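Local coordinates for iron-regulated ABC transporter siderophore-binding protein SirA (Staphylococcus aureus subsp. aureus, PDB 3MWF) that binds the iron-carrying siderophore staphyloferrin B and probably delivers it to an ABC transporter for uptake of iron into the cell, at residues A[6-11]-A[123-128]; A[224-229]-A[264-269]. All coordinates share one frame; numbering follows the deposited sequence.

Contact 1. Residues A[6-11]-A[123-128]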
loop_
_atom_site.group_PDB
_atom_site.type_symbol
_atom_site.label_atom_id
_atom_site.label_comp_id
_atom_site.label_asym_id
_atom_site.label_seq_id
_atom_site.Cartn_x
_atom_site.Cartn_y
_atom_site.Cartn_z
ATOM N N THR A 6 5.550 -3.170 -28.038
ATOM C CA THR A 6 4.934 -2.064 -27.293
ATOM C C THR A 6 6.011 -1.244 -26.579
ATOM O O THR A 6 6.861 -1.805 -25.869
ATOM C CB THR A 6 3.945 -2.590 -26.230
ATOM O OG1 THR A 6 3.120 -3.612 -26.807
ATOM C CG2 THR A 6 3.063 -1.461 -25.690
ATOM N N SER A 7 5.966 0.073 -26.764
ATOM C CA SER A 7 6.879 0.981 -26.080
ATOM C C SER A 7 6.175 1.619 -24.887
ATOM O O SER A 7 5.087 2.186 -25.023
ATOM C CB SER A 7 7.422 2.060 -27.036
ATOM O OG SER A 7 8.381 2.888 -26.390
ATOM N N ILE A 8 6.801 1.523 -23.717
ATOM C CA ILE A 8 6.217 2.048 -22.494
ATOM C C ILE A 8 7.102 3.103 -21.835
ATOM O O ILE A 8 8.278 2.852 -21.588
ATOM C CB ILE A 8 5.967 0.899 -21.496
ATOM C CG1 ILE A 8 4.866 -0.018 -22.039
ATOM C CG2 ILE A 8 5.616 1.456 -20.107
ATOM C CD1 ILE A 8 4.672 -1.245 -21.250
ATOM N N LYS A 9 6.524 4.275 -21.563
ATOM C CA LYS A 9 7.177 5.326 -20.780
ATOM C C LYS A 9 6.885 5.099 -19.291
ATOM O O LYS A 9 5.724 5.001 -18.907
ATOM C CB LYS A 9 6.616 6.695 -21.173
ATOM C CG LYS A 9 7.263 7.333 -22.390
ATOM C CD LYS A 9 6.393 8.480 -22.920
ATOM C CE LYS A 9 7.123 9.377 -23.917
ATOM N NZ LYS A 9 7.602 8.639 -25.117
ATOM N N HIS A 10 7.913 5.009 -18.453
ATOM C CA HIS A 10 7.671 4.711 -17.042
ATOM C C HIS A 10 8.645 5.505 -16.192
ATOM O O HIS A 10 9.348 6.392 -16.713
ATOM C CB HIS A 10 7.772 3.190 -16.797
ATOM C CG HIS A 10 9.065 2.604 -17.253
ATOM N ND1 HIS A 10 10.200 2.622 -16.475
ATOM C CD2 HIS A 10 9.416 2.021 -18.424
ATOM C CE1 HIS A 10 11.199 2.068 -17.145
ATOM N NE2 HIS A 10 10.748 1.699 -18.332
ATOM N N ALA A 11 8.694 5.215 -14.891
ATOM C CA ALA A 11 9.461 6.055 -13.977
ATOM C C ALA A 11 10.966 6.057 -14.209
ATOM O O ALA A 11 11.646 6.987 -13.794
ATOM C CB ALA A 11 9.135 5.687 -12.489
ATOM N N MET A 123 0.825 -1.884 -15.411
ATOM C CA MET A 123 0.872 -3.312 -15.675
ATOM C C MET A 123 -0.158 -3.718 -16.709
ATOM O O MET A 123 0.106 -4.628 -17.509
ATOM C CB MET A 123 0.760 -4.115 -14.381
ATOM C CG MET A 123 2.005 -3.972 -13.510
ATOM S SD MET A 123 1.984 -4.933 -11.982
ATOM C CE MET A 123 1.995 -6.588 -12.677
ATOM N N GLY A 124 -1.288 -3.011 -16.733
ATOM C CA GLY A 124 -2.300 -3.218 -17.772
ATOM C C GLY A 124 -1.673 -3.035 -19.154
ATOM O O GLY A 124 -1.839 -3.885 -20.051
ATOM N N LYS A 125 -0.940 -1.934 -19.320
ATOM C CA LYS A 125 -0.273 -1.635 -20.591
ATOM C C LYS A 125 0.832 -2.649 -20.934
ATOM O O LYS A 125 0.913 -3.128 -22.063
ATOM C CB LYS A 125 0.272 -0.207 -20.603
ATOM C CG LYS A 125 0.715 0.251 -21.993
ATOM C CD LYS A 125 0.794 1.775 -22.102
ATOM C CE LYS A 125 1.452 2.219 -23.423
ATOM N NZ LYS A 125 0.764 1.667 -24.643
ATOM N N ALA A 126 1.659 -2.979 -19.940
ATOM C CA ALA A 126 2.802 -3.842 -20.138
ATOM C C ALA A 126 2.375 -5.259 -20.479
ATOM O O ALA A 126 3.049 -5.940 -21.276
ATOM C CB ALA A 126 3.710 -3.828 -18.894
ATOM N N LEU A 127 1.260 -5.689 -19.899
ATOM C CA LEU A 127 0.789 -7.078 -20.034
ATOM C C LEU A 127 -0.206 -7.306 -21.173
ATOM O O LEU A 127 -0.610 -8.460 -21.413
ATOM C CB LEU A 127 0.163 -7.572 -18.722
ATOM C CG LEU A 127 1.127 -7.803 -17.555
ATOM C CD1 LEU A 127 0.341 -7.936 -16.254
ATOM C CD2 LEU A 127 1.915 -9.059 -17.816
ATOM N N GLY A 128 -0.581 -6.227 -21.858
ATOM C CA GLY A 128 -1.689 -6.225 -22.823
ATOM C C GLY A 128 -2.996 -6.611 -22.147
ATOM O O GLY A 128 -3.775 -7.414 -22.679
#
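K125 reaches from the last turn of helix 116-127 toward strand 6-10. From CB the side chain heads past I8: K125 CG, anti to the backbone N (chi1 -168°), comes to 4.2 Å from I8 CG1, and CD passes the same carbon a little farther off. The lysine and isoleucine chains run past one another, pointing opposite ways. K125 CE then comes within 4.0 Å of the carbonyl oxygen S7 O, a contact without a hydrogen bond. At chi4 the chain bends, and K125 NZ ends 4.0 Å from T6 CG2, so the ammonium lies by a methyl carbon. The strand is half of a two-stranded antiparallel hairpin with 13-17, and it runs nearly antiparallel to the helix, at 158° with the axes 9.2 Å apart. T6 and I8 turn their CB atoms to the helix, while S7, between them, turns away. I8 makes the closest approach: its terminal CD1 presses on the backbone carbon A126 CA at 3.4 Å, tighter than usual carbon contact, and rests against A126 CB at 3.6 Å. I17 of the partner strand touches both I8 and A126. Just beyond, G128, with positive phi, forms a Schellman motif after the last turn; its bond to K125 O is weak, and its own carbonyl oxygen accepts from K20 NZ.

Contact 2. Residues A[224-229]-A[264-269]; sequences FVVKSD and DDLDEI
L266 lays its side chain across the backbone of V225 and against F224, its CG 3.4 Å from V225 O and its methyl CD1 3.6 Å from F224 CB. That methyl lies at the edge of the phenylalanine ring, near its plane, and W271 meets the same ring as well as L266. Farther out, K227 crosses D264 and D265 at a slant, bent at chi3 and chi4, and its NZ bridges both carboxylates. D265 OD1, 2.7 Å from K227 NZ, is approached from well above the carboxylate plane; D264 OD1 is the looser partner. E242 also pairs with this ammonium. Because D264 OD1 and E242 OE2 are close to each other, the nearby lysine charge, which pairs with both, probably eases their repulsion. D264 OD1 also accepts the backbone N-H of D265 in a bent bond (138°), which helps to fix the D264 carboxylate. Between the backbones, one water takes the K227 N-H and donates to L266 O at 2.6 Å. With E268 CG between its backbone N and carbonyl carbon (chi1 63°) and the chain extended beyond it, OE1 reaches the serine: S228 OG donates to E268 OE1 (2.7 Å), which uses its anti lone pair. E268 CB packs on V226 CG1. A second water, held by D229 N, donates to E268 OE1. D267 OD1 caps the helix by accepting from I269 N at 2.9 Å. This is a strand end meeting an N-capped helix at the siderophore pocket: helix 268-273 carries the ligand-contacting N272 and L273, and the side chain of S228 lies about 5 Å from the bound staphyloferrin B.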
loop_
_atom_site.group_PDB
_atom_site.type_symbol
_atom_site.label_atom_id
_atom_site.label_comp_id
_atom_site.label_asym_id
_atom_site.label_seq_id
_atom_site.Cartn_x
_atom_site.Cartn_y
_atom_site.Cartn_z
ATOM N N PHE A 224 -6.797 5.502 12.938
ATOM C CA PHE A 224 -6.666 4.103 12.586
ATOM C C PHE A 224 -5.281 3.688 12.989
ATOM O O PHE A 224 -4.301 4.265 12.504
ATOM C CB PHE A 224 -6.870 3.978 11.073
ATOM C CG PHE A 224 -8.241 4.401 10.632
ATOM C CD1 PHE A 224 -9.317 3.518 10.775
ATOM C CD2 PHE A 224 -8.485 5.697 10.148
ATOM C CE1 PHE A 224 -10.592 3.898 10.407
ATOM C CE2 PHE A 224 -9.765 6.095 9.754
ATOM C CZ PHE A 224 -10.833 5.184 9.886
ATOM N N VAL A 225 -5.184 2.713 13.890
ATOM C CA VAL A 225 -3.872 2.312 14.411
ATOM C C VAL A 225 -3.379 0.998 13.794
ATOM O O VAL A 225 -4.081 -0.012 13.862
ATOM C CB VAL A 225 -3.922 2.185 15.950
ATOM C CG1 VAL A 225 -2.622 1.617 16.509
ATOM C CG2 VAL A 225 -4.195 3.541 16.581
ATOM N N VAL A 226 -2.163 1.012 13.248
ATOM C CA VAL A 226 -1.551 -0.183 12.626
ATOM C C VAL A 226 -0.267 -0.519 13.357
ATOM O O VAL A 226 0.630 0.322 13.471
ATOM C CB VAL A 226 -1.222 0.049 11.127
ATOM C CG1 VAL A 226 -0.684 -1.239 10.488
ATOM C CG2 VAL A 226 -2.418 0.544 10.343
ATOM N N LYS A 227 -0.172 -1.740 13.892
ATOM C CA LYS A 227 1.060 -2.189 14.553
ATOM C C LYS A 227 1.816 -2.973 13.485
ATOM O O LYS A 227 1.329 -4.004 13.016
ATOM C CB LYS A 227 0.711 -3.086 15.750
ATOM C CG LYS A 227 0.274 -2.270 16.965
ATOM C CD LYS A 227 -0.097 -3.179 18.146
ATOM C CE LYS A 227 -1.466 -3.802 17.978
ATOM N NZ LYS A 227 -2.568 -2.791 18.202
ATOM N N SER A 228 2.964 -2.461 13.050
ATOM C CA SER A 228 3.668 -3.079 11.925
ATOM C C SER A 228 5.113 -2.640 11.881
ATOM O O SER A 228 5.410 -1.452 11.897
ATOM C CB SER A 228 2.971 -2.720 10.600
ATOM O OG SER A 228 3.620 -3.328 9.481
ATOM N N ASP A 229 6.018 -3.611 11.877
ATOM C CA ASP A 229 7.438 -3.346 11.630
ATOM C C ASP A 229 8.072 -4.670 11.178
ATOM O O ASP A 229 8.638 -5.428 12.010
ATOM C CB ASP A 229 8.140 -2.764 12.878
ATOM C CG ASP A 229 9.535 -2.229 12.587
ATOM O OD1 ASP A 229 10.118 -2.578 11.538
ATOM O OD2 ASP A 229 10.102 -1.494 13.432
ATOM N N ASP A 264 -8.323 0.058 16.577
ATOM C CA ASP A 264 -7.095 -0.554 17.028
ATOM C C ASP A 264 -6.945 -1.899 16.340
ATOM O O ASP A 264 -7.881 -2.379 15.735
ATOM C CB ASP A 264 -7.181 -0.785 18.547
ATOM C CG ASP A 264 -5.911 -0.440 19.242
ATOM O OD1 ASP A 264 -4.841 -0.481 18.581
ATOM O OD2 ASP A 264 -5.973 -0.118 20.460
ATOM N N ASP A 265 -5.776 -2.514 16.463
ATOM C CA ASP A 265 -5.526 -3.822 15.820
ATOM C C ASP A 265 -6.167 -4.018 14.436
ATOM O O ASP A 265 -7.045 -4.853 14.223
ATOM C CB ASP A 265 -5.908 -4.968 16.742
ATOM C CG ASP A 265 -4.708 -5.568 17.416
ATOM O OD1 ASP A 265 -4.232 -4.959 18.410
ATOM O OD2 ASP A 265 -4.240 -6.627 16.941
ATOM N N LEU A 266 -5.739 -3.187 13.515
ATOM C CA LEU A 266 -6.105 -3.332 12.130
ATOM C C LEU A 266 -5.113 -4.309 11.518
ATOM O O LEU A 266 -3.996 -4.414 12.004
ATOM C CB LEU A 266 -5.979 -1.975 11.466
ATOM C CG LEU A 266 -6.886 -0.906 12.076
ATOM C CD1 LEU A 266 -6.538 0.425 11.450
ATOM C CD2 LEU A 266 -8.347 -1.262 11.814
ATOM N N ASP A 267 -5.519 -4.998 10.464
ATOM C CA ASP A 267 -4.631 -5.962 9.811
ATOM C C ASP A 267 -3.581 -5.202 9.017
ATOM O O ASP A 267 -3.923 -4.528 8.040
ATOM C CB ASP A 267 -5.431 -6.849 8.856
ATOM C CG ASP A 267 -4.672 -8.078 8.467
ATOM O OD1 ASP A 267 -3.481 -7.989 8.068
ATOM O OD2 ASP A 267 -5.240 -9.166 8.607
ATOM N N GLU A 268 -2.321 -5.318 9.420
ATOM C CA GLU A 268 -1.225 -4.622 8.694
ATOM C C GLU A 268 -1.139 -4.995 7.210
ATOM O O GLU A 268 -0.655 -4.194 6.400
ATOM C CB GLU A 268 0.139 -4.860 9.371
ATOM C CG GLU A 268 0.554 -6.360 9.366
ATOM C CD GLU A 268 1.879 -6.631 10.035
ATOM O OE1 GLU A 268 2.799 -5.792 10.055
ATOM O OE2 GLU A 268 2.017 -7.742 10.567
ATOM N N ILE A 269 -1.575 -6.210 6.846
ATOM C CA ILE A 269 -1.463 -6.638 5.439
ATOM C C ILE A 269 -2.431 -5.845 4.570
ATOM O O ILE A 269 -2.039 -5.275 3.554
ATOM C CB ILE A 269 -1.686 -8.160 5.300
ATOM C CG1 ILE A 269 -0.610 -8.878 6.102
ATOM C CG2 ILE A 269 -1.650 -8.581 3.824
ATOM C CD1 ILE A 269 -0.890 -10.400 6.241
HETATM O O HOH W 1 -2.152 -3.683 13.661
HETATM O O HOH W 2 5.088 -6.300 11.340
#

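In the fold
Contact 1 is complete in sequence before contact 2 begins. Their centres are about 33 Å apart, they flank the middle of the molecule from opposite sides, and they share no strand or helix. Contact 1 joins the N-terminal hairpin to helix 116-127 beside the six-stranded sheet of the first lobe, with its centre about 21 Å from that of the chain. Contact 2 belongs to the five-stranded sheet of the second lobe, where strand 222-227 lies next to 262-263. The long helix 130-155 starts just after contact 1 and connects the lobes, as in periplasmic siderophore-binding proteins. Of the two, contact 2 borders the staphyloferrin B site, while contact 1 is peripheral packing.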